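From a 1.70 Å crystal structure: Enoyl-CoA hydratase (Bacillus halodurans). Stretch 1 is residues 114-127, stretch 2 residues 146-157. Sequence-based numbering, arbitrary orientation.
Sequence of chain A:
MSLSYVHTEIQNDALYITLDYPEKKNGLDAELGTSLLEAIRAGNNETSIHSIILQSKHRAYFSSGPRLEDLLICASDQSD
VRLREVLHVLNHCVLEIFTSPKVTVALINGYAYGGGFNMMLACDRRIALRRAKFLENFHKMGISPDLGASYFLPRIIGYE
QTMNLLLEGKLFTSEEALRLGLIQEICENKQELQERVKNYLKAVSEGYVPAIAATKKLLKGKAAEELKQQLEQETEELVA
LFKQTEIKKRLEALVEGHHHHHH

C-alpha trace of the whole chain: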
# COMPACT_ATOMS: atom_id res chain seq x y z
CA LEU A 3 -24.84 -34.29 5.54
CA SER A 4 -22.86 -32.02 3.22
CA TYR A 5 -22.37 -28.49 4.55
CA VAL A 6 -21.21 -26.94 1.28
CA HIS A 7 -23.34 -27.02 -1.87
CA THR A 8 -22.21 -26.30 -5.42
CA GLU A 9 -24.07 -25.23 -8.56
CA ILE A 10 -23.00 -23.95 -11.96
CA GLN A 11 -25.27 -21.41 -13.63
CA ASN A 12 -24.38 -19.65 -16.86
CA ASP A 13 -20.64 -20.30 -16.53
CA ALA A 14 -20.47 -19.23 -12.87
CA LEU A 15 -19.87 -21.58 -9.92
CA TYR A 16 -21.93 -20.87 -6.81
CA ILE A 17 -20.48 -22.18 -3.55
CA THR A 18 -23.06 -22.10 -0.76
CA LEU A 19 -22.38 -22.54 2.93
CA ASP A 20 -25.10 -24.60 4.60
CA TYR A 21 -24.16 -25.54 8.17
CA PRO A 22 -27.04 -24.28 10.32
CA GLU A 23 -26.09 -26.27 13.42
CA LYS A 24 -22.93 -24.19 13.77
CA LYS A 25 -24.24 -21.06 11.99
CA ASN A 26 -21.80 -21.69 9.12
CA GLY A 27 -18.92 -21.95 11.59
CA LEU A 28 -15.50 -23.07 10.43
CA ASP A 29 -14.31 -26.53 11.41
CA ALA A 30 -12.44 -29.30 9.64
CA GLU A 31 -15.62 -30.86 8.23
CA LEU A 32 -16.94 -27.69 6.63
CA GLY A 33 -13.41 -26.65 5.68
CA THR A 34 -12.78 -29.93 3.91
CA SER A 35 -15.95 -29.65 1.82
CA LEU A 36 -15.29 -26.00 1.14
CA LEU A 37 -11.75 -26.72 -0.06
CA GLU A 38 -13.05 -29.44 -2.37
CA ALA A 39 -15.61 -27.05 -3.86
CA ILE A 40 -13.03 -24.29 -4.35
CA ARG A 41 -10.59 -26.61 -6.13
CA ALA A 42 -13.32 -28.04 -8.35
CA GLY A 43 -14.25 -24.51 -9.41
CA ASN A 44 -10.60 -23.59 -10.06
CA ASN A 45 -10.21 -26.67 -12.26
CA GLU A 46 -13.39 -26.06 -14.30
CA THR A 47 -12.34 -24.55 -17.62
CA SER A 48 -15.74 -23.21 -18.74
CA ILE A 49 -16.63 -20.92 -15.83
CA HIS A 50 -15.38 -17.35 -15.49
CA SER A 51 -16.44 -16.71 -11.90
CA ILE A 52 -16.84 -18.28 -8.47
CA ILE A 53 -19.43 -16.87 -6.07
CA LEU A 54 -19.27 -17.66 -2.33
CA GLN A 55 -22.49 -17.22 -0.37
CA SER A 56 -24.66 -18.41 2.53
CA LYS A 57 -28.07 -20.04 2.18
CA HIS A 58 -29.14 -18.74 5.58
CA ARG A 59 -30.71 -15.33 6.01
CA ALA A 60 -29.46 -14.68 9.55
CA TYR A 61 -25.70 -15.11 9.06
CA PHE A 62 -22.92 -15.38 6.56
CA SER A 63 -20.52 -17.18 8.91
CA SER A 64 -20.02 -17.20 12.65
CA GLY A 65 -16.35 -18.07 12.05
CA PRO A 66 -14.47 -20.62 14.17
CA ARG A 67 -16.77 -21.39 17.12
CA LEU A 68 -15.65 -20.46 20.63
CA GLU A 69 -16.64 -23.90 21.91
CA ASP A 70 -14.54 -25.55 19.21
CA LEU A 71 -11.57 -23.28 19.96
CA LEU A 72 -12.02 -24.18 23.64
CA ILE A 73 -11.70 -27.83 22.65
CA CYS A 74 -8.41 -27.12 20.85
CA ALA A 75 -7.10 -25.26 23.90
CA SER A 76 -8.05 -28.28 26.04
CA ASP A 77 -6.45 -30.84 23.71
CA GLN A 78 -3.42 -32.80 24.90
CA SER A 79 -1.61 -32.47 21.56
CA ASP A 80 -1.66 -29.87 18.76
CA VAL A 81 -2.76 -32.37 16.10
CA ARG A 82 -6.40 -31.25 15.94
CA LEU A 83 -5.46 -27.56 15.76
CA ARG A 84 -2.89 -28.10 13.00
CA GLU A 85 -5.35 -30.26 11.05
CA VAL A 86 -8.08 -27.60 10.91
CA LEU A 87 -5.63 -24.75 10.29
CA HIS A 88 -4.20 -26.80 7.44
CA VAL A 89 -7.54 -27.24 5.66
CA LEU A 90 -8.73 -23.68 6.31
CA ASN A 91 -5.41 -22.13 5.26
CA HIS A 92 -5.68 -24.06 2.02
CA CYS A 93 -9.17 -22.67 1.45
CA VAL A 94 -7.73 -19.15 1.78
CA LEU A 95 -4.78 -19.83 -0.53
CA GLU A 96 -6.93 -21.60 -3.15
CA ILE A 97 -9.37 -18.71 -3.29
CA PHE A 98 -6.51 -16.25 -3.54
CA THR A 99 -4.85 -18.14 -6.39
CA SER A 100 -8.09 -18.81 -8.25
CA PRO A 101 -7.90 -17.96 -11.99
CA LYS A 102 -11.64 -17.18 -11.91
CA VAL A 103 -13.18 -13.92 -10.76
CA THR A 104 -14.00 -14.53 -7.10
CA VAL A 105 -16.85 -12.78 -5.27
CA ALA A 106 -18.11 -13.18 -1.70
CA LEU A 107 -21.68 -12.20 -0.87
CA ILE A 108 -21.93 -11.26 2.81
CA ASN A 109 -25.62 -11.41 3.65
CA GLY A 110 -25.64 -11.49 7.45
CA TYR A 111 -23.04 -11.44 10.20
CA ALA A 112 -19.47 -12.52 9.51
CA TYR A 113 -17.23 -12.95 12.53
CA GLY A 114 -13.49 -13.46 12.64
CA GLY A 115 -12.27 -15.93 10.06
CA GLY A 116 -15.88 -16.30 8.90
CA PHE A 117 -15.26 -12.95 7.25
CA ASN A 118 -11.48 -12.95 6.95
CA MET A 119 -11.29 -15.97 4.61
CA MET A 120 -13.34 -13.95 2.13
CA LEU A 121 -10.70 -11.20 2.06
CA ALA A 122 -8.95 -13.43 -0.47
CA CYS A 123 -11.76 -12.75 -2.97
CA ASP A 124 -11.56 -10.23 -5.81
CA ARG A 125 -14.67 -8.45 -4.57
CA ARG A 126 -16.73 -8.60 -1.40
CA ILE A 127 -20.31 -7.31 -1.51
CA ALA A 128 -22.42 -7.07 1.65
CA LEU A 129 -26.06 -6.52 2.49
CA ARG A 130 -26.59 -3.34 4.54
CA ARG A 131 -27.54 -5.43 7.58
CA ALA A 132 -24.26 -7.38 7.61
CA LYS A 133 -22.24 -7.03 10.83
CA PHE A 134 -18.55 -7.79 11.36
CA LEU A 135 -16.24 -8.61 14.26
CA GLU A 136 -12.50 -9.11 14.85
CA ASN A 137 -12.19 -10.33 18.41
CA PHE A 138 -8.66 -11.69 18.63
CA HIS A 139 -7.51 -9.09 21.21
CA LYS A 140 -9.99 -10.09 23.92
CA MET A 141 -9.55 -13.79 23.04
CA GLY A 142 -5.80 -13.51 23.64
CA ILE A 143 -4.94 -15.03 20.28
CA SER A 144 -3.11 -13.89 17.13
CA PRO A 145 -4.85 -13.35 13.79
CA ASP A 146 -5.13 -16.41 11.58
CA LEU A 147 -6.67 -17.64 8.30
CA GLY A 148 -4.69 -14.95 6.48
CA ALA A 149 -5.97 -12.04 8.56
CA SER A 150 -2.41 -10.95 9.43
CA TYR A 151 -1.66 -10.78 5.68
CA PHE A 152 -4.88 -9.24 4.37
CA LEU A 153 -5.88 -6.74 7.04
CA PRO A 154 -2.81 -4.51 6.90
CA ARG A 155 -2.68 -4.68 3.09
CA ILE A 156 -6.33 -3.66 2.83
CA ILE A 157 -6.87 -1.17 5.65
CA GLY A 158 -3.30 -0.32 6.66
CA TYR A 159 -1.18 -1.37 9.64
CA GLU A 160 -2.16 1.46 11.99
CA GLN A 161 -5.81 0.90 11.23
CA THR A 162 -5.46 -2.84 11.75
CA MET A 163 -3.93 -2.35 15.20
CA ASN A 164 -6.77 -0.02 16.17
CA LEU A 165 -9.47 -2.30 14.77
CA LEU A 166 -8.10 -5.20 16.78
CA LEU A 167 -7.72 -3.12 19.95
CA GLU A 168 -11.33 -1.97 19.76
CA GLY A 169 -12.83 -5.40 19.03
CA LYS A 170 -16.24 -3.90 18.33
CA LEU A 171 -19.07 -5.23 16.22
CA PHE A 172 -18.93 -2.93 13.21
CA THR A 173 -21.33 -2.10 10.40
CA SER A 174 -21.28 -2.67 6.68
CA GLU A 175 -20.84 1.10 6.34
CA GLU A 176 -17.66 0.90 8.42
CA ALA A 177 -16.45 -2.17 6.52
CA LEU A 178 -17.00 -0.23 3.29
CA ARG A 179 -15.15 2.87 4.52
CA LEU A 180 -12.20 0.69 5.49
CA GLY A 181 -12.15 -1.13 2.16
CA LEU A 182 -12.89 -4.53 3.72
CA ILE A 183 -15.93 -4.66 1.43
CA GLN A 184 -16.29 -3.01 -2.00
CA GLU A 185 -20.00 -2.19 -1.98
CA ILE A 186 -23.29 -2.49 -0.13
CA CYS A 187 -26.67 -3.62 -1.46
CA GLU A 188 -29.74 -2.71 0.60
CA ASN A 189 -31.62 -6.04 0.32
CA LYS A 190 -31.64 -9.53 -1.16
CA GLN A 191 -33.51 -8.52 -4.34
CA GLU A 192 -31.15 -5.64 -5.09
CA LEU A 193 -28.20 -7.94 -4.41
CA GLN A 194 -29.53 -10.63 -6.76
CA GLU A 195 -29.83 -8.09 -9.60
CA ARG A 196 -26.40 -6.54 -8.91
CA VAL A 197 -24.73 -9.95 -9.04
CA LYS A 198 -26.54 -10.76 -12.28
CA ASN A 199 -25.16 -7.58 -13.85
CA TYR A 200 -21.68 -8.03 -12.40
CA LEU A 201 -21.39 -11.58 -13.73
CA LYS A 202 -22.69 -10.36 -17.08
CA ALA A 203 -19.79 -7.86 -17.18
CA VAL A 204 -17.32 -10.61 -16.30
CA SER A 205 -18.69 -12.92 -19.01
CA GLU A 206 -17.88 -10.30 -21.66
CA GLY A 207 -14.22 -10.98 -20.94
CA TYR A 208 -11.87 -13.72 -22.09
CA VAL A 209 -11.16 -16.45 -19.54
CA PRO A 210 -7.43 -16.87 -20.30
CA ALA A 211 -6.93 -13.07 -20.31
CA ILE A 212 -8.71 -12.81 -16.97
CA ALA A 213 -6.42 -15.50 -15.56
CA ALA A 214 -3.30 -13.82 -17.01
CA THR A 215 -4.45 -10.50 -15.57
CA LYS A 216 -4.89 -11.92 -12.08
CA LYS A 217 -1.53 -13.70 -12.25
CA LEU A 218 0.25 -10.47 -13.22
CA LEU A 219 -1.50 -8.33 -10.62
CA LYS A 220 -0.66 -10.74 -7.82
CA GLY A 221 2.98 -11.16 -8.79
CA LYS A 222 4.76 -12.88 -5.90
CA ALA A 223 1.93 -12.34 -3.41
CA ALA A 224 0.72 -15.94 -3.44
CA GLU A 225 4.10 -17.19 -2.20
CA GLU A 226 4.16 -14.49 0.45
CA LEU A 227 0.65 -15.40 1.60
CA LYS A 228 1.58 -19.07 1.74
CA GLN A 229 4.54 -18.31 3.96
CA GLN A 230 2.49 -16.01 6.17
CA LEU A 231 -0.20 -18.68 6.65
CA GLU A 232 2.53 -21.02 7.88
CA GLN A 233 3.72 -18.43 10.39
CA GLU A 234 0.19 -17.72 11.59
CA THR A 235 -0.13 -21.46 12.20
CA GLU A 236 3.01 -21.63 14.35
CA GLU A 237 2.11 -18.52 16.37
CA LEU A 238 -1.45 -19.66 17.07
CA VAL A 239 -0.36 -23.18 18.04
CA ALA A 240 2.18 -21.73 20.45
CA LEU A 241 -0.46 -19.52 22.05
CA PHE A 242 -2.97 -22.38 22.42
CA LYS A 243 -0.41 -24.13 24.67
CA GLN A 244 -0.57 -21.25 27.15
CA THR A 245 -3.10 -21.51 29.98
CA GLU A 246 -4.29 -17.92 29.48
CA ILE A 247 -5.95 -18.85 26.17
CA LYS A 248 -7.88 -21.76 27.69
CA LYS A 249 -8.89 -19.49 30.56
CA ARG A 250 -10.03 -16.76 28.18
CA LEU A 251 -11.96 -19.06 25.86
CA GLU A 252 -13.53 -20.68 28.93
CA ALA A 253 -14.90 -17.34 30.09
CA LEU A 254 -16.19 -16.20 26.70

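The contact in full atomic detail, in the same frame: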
# COMPACT_ATOMS: atom_id res chain seq x y z
N GLY A 114 -14.84 -12.94 12.74
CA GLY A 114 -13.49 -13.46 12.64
C GLY A 114 -13.22 -14.07 11.28
O GLY A 114 -13.51 -13.46 10.24
N GLY A 115 -12.65 -15.27 11.29
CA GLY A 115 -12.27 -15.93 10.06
C GLY A 115 -13.46 -16.20 9.15
O GLY A 115 -13.28 -16.43 7.96
N GLY A 116 -14.67 -16.19 9.71
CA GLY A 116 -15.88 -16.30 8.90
C GLY A 116 -15.95 -15.19 7.86
O GLY A 116 -16.51 -15.35 6.76
N PHE A 117 -15.40 -14.03 8.22
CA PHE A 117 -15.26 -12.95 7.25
C PHE A 117 -13.88 -12.98 6.61
O PHE A 117 -13.76 -12.86 5.39
CB PHE A 117 -15.48 -11.58 7.90
CG PHE A 117 -15.26 -10.44 6.95
CD1 PHE A 117 -16.03 -10.33 5.80
CD2 PHE A 117 -14.27 -9.51 7.17
CE1 PHE A 117 -15.85 -9.29 4.91
CE2 PHE A 117 -14.07 -8.46 6.29
CZ PHE A 117 -14.86 -8.36 5.15
N ASN A 118 -12.85 -13.17 7.43
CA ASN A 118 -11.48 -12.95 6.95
C ASN A 118 -11.06 -13.84 5.78
O ASN A 118 -10.31 -13.39 4.91
CB ASN A 118 -10.48 -13.05 8.11
CG ASN A 118 -10.76 -12.00 9.17
OD1 ASN A 118 -11.26 -10.94 8.86
ND2 ASN A 118 -10.40 -12.29 10.42
N MET A 119 -11.53 -15.09 5.76
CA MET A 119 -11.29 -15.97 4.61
C MET A 119 -11.72 -15.30 3.30
O MET A 119 -11.05 -15.43 2.27
CB MET A 119 -11.95 -17.34 4.78
CG MET A 119 -11.17 -18.28 5.71
SD MET A 119 -11.62 -20.04 5.57
CE MET A 119 -12.65 -19.96 4.06
N MET A 120 -12.81 -14.55 3.35
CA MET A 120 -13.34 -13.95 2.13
C MET A 120 -12.52 -12.75 1.65
O MET A 120 -12.73 -12.25 0.56
CB MET A 120 -14.82 -13.57 2.28
CG MET A 120 -15.74 -14.77 2.61
SD MET A 120 -15.71 -16.11 1.37
CE MET A 120 -14.82 -17.37 2.25
N LEU A 121 -11.57 -12.29 2.48
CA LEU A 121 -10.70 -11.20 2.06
C LEU A 121 -9.78 -11.61 0.92
O LEU A 121 -9.19 -10.76 0.25
CB LEU A 121 -9.90 -10.67 3.25
CG LEU A 121 -10.74 -10.01 4.33
CD1 LEU A 121 -9.86 -9.63 5.53
CD2 LEU A 121 -11.42 -8.76 3.77
N ALA A 122 -9.70 -12.92 0.67
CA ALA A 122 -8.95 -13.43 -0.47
C ALA A 122 -9.67 -13.22 -1.81
O ALA A 122 -9.07 -13.38 -2.87
CB ALA A 122 -8.64 -14.89 -0.29
N CYS A 123 -10.96 -12.88 -1.75
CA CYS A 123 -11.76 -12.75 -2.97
C CYS A 123 -11.46 -11.44 -3.69
O CYS A 123 -10.98 -10.48 -3.08
CB CYS A 123 -13.26 -12.80 -2.67
SG CYS A 123 -13.85 -14.39 -2.09
N ASP A 124 -11.75 -11.42 -4.99
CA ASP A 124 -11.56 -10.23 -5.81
C ASP A 124 -12.51 -9.10 -5.43
O ASP A 124 -12.18 -7.94 -5.57
CB ASP A 124 -11.78 -10.56 -7.28
CG ASP A 124 -10.73 -11.49 -7.83
OD1 ASP A 124 -9.55 -11.42 -7.38
OD2 ASP A 124 -11.07 -12.27 -8.73
N ARG A 125 -13.71 -9.46 -4.97
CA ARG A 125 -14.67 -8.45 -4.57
C ARG A 125 -15.54 -9.03 -3.48
O ARG A 125 -15.86 -10.21 -3.50
CB ARG A 125 -15.52 -7.99 -5.77
CG ARG A 125 -16.37 -6.76 -5.51
CD ARG A 125 -16.95 -6.18 -6.82
NE ARG A 125 -17.52 -4.84 -6.63
CZ ARG A 125 -16.83 -3.72 -6.61
NH1 ARG A 125 -15.50 -3.75 -6.71
NH2 ARG A 125 -17.45 -2.55 -6.46
N ARG A 126 -15.85 -8.22 -2.48
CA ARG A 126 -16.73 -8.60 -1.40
C ARG A 126 -17.89 -7.63 -1.40
O ARG A 126 -17.69 -6.42 -1.32
CB ARG A 126 -15.98 -8.51 -0.07
CG ARG A 126 -14.96 -9.62 0.18
CD ARG A 126 -13.60 -9.32 -0.43
NE ARG A 126 -12.95 -8.18 0.21
CZ ARG A 126 -11.79 -7.64 -0.19
NH1 ARG A 126 -11.13 -8.15 -1.21
NH2 ARG A 126 -11.30 -6.60 0.46
N ILE A 127 -19.11 -8.15 -1.50
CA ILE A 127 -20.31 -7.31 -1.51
C ILE A 127 -21.17 -7.72 -0.33
O ILE A 127 -21.42 -8.92 -0.13
CB ILE A 127 -21.13 -7.54 -2.80
CG1 ILE A 127 -20.28 -7.20 -4.04
CG2 ILE A 127 -22.41 -6.70 -2.78
CD1 ILE A 127 -20.92 -7.66 -5.36
N ASP A 146 -5.41 -15.26 12.42
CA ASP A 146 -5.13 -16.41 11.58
C ASP A 146 -6.00 -16.40 10.32
O ASP A 146 -6.67 -15.39 10.03
CB ASP A 146 -5.35 -17.70 12.37
CG ASP A 146 -6.81 -17.91 12.73
OD1 ASP A 146 -7.61 -16.97 12.55
OD2 ASP A 146 -7.15 -19.02 13.19
N LEU A 147 -5.96 -17.50 9.58
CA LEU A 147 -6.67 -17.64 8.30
C LEU A 147 -6.37 -16.50 7.33
O LEU A 147 -7.24 -16.08 6.56
CB LEU A 147 -8.17 -17.80 8.53
CG LEU A 147 -8.48 -18.92 9.53
CD1 LEU A 147 -9.97 -19.22 9.54
CD2 LEU A 147 -7.69 -20.19 9.21
N GLY A 148 -5.14 -16.02 7.38
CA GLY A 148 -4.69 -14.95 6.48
C GLY A 148 -4.91 -13.53 6.97
O GLY A 148 -4.47 -12.57 6.33
N ALA A 149 -5.60 -13.37 8.10
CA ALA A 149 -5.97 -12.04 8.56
C ALA A 149 -4.74 -11.13 8.77
O ALA A 149 -4.79 -9.92 8.52
CB ALA A 149 -6.79 -12.13 9.84
N SER A 150 -3.63 -11.73 9.23
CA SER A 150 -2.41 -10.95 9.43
C SER A 150 -1.77 -10.50 8.12
O SER A 150 -0.97 -9.56 8.11
CB SER A 150 -1.39 -11.70 10.30
OG SER A 150 -0.71 -12.71 9.56
N TYR A 151 -2.11 -11.17 7.02
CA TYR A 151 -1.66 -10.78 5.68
C TYR A 151 -2.62 -9.75 5.06
O TYR A 151 -2.23 -8.67 4.60
CB TYR A 151 -1.57 -12.02 4.76
CG TYR A 151 -1.16 -11.68 3.35
CD1 TYR A 151 0.18 -11.55 3.01
CD2 TYR A 151 -2.12 -11.47 2.36
CE1 TYR A 151 0.56 -11.24 1.73
CE2 TYR A 151 -1.75 -11.14 1.07
CZ TYR A 151 -0.41 -11.02 0.77
OH TYR A 151 -0.02 -10.69 -0.51
N PHE A 152 -3.91 -10.08 5.07
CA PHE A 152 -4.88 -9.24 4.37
C PHE A 152 -5.23 -7.94 5.06
O PHE A 152 -5.29 -6.91 4.40
CB PHE A 152 -6.16 -10.02 4.05
CG PHE A 152 -5.95 -11.08 3.01
CD1 PHE A 152 -5.81 -10.72 1.68
CD2 PHE A 152 -5.90 -12.43 3.36
CE1 PHE A 152 -5.63 -11.68 0.71
CE2 PHE A 152 -5.71 -13.40 2.40
CZ PHE A 152 -5.57 -13.03 1.06
N LEU A 153 -5.48 -7.98 6.36
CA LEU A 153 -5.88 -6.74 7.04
C LEU A 153 -4.93 -5.54 6.81
O LEU A 153 -5.37 -4.47 6.41
CB LEU A 153 -6.13 -6.97 8.53
CG LEU A 153 -7.35 -7.85 8.85
CD1 LEU A 153 -7.40 -8.18 10.33
CD2 LEU A 153 -8.66 -7.21 8.38
N PRO A 154 -3.63 -5.71 7.09
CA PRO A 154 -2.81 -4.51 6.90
C PRO A 154 -2.68 -4.09 5.44
O PRO A 154 -2.52 -2.90 5.16
CB PRO A 154 -1.44 -4.90 7.48
CG PRO A 154 -1.45 -6.41 7.54
CD PRO A 154 -2.89 -6.82 7.71
N ARG A 155 -2.77 -5.04 4.51
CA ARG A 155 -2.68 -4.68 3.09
C ARG A 155 -3.93 -3.93 2.63
O ARG A 155 -3.85 -3.03 1.78
CB ARG A 155 -2.41 -5.92 2.23
CG ARG A 155 -0.94 -6.34 2.29
CD ARG A 155 -0.67 -7.74 1.78
NE ARG A 155 0.76 -8.04 1.90
CZ ARG A 155 1.36 -8.33 3.05
NH1 ARG A 155 0.67 -8.38 4.19
NH2 ARG A 155 2.67 -8.57 3.07
N ILE A 156 -5.06 -4.26 3.24
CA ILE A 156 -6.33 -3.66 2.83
C ILE A 156 -6.63 -2.35 3.56
O ILE A 156 -6.95 -1.34 2.93
CB ILE A 156 -7.48 -4.66 3.03
CG1 ILE A 156 -7.22 -5.89 2.15
CG2 ILE A 156 -8.83 -4.00 2.72
CD1 ILE A 156 -8.21 -7.08 2.38
N ILE A 157 -6.49 -2.35 4.88
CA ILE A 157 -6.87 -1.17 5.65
C ILE A 157 -5.68 -0.41 6.24
O ILE A 157 -5.86 0.69 6.78
CB ILE A 157 -7.91 -1.52 6.75
CG1 ILE A 157 -7.25 -2.27 7.92
CG2 ILE A 157 -9.07 -2.31 6.15
CD1 ILE A 157 -8.20 -2.47 9.09
O HOH W 1 -10.20 -16.88 12.92
O HOH W 2 -7.83 -13.35 5.96
O HOH W 3 -9.35 -14.98 10.76

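A short helix, a 3-10 segment and the start of a strand pack against a turn and helix of the same chain, mostly buried, through an apolar seam at one end and three bridging waters at the other, with no direct hydrogen bond between them, covering 485 Å² summed over both sides. The register runs from Gly115 beside Leu147 (CA to CA 6.1 Å), through Asn118 beside Ala149 (CA to CA 5.8 Å), to Leu121 beside Phe152 (CA to CA 6.6 Å).

Leu121 is the centre of the apolar part. Its CA-to-CB bond points toward the second stretch, and its side chain (chi1 m, chi2 t) meets three residues of the facing helix: CB lies 3.9 Å from Phe152 CB, CD1 lies 3.9 Å from Leu153 CD2, and CD2 lies 3.9 Å from Ile156 CD1. Branched aliphatic chains suit this place because their methyl groups fill the space between the backbones without needing polar partners. Phe152, with chi1 m, lays one face of its ring against the peptide joining Leu121 to Ala122, and its CZ comes 3.8 Å from Ala122 CB, the methyl of alanine giving the ring an apolar contact. Farther along, Arg126 folds back with chi2 and chi3 both p, and its NH1 donates to Cys123 O at 3.0 Å. This helps hold the guanidinium beside Ile156, where Arg126 NH2 is 3.7 Å from Ile156 CD1, a van der Waals contact.

At the other end, the CA-to-CB bond of Leu147 points toward the first stretch, and its CD1 lies 4.0 Å from Gly115 CA and 4.1 Å from Met119 CG. Glycine suits position 115 because an ideal CB would come within 2.7 Å of Leu147 CD1, a clash. Gly148 meets a different demand: it caps the second helix within a type I' turn from Asp146 to Ala149, and its backbone angles (phi 89°, psi -6°) would jam a CB against the preceding carbonyl.

Waters link the polar groups here. Water 2 donates to both Asn118 O (2.7 Å) and Leu147 O (2.9 Å), joining carbonyls whose O atoms are 4.4 Å apart and cannot bond to each other. Water 3 accepts from Asn118 ND2 at 2.9 Å and donates to Asp146 O at 2.8 Å, so the buried amide reaches the turn through solvent while ND2 also packs 3.7 Å from Ala149 CB. Water 1 donates to Asp146 OD1 at 2.6 Å and accepts a weak bond from Gly115 N at 3.4 Å, connecting the aspartate to the start of the first helix.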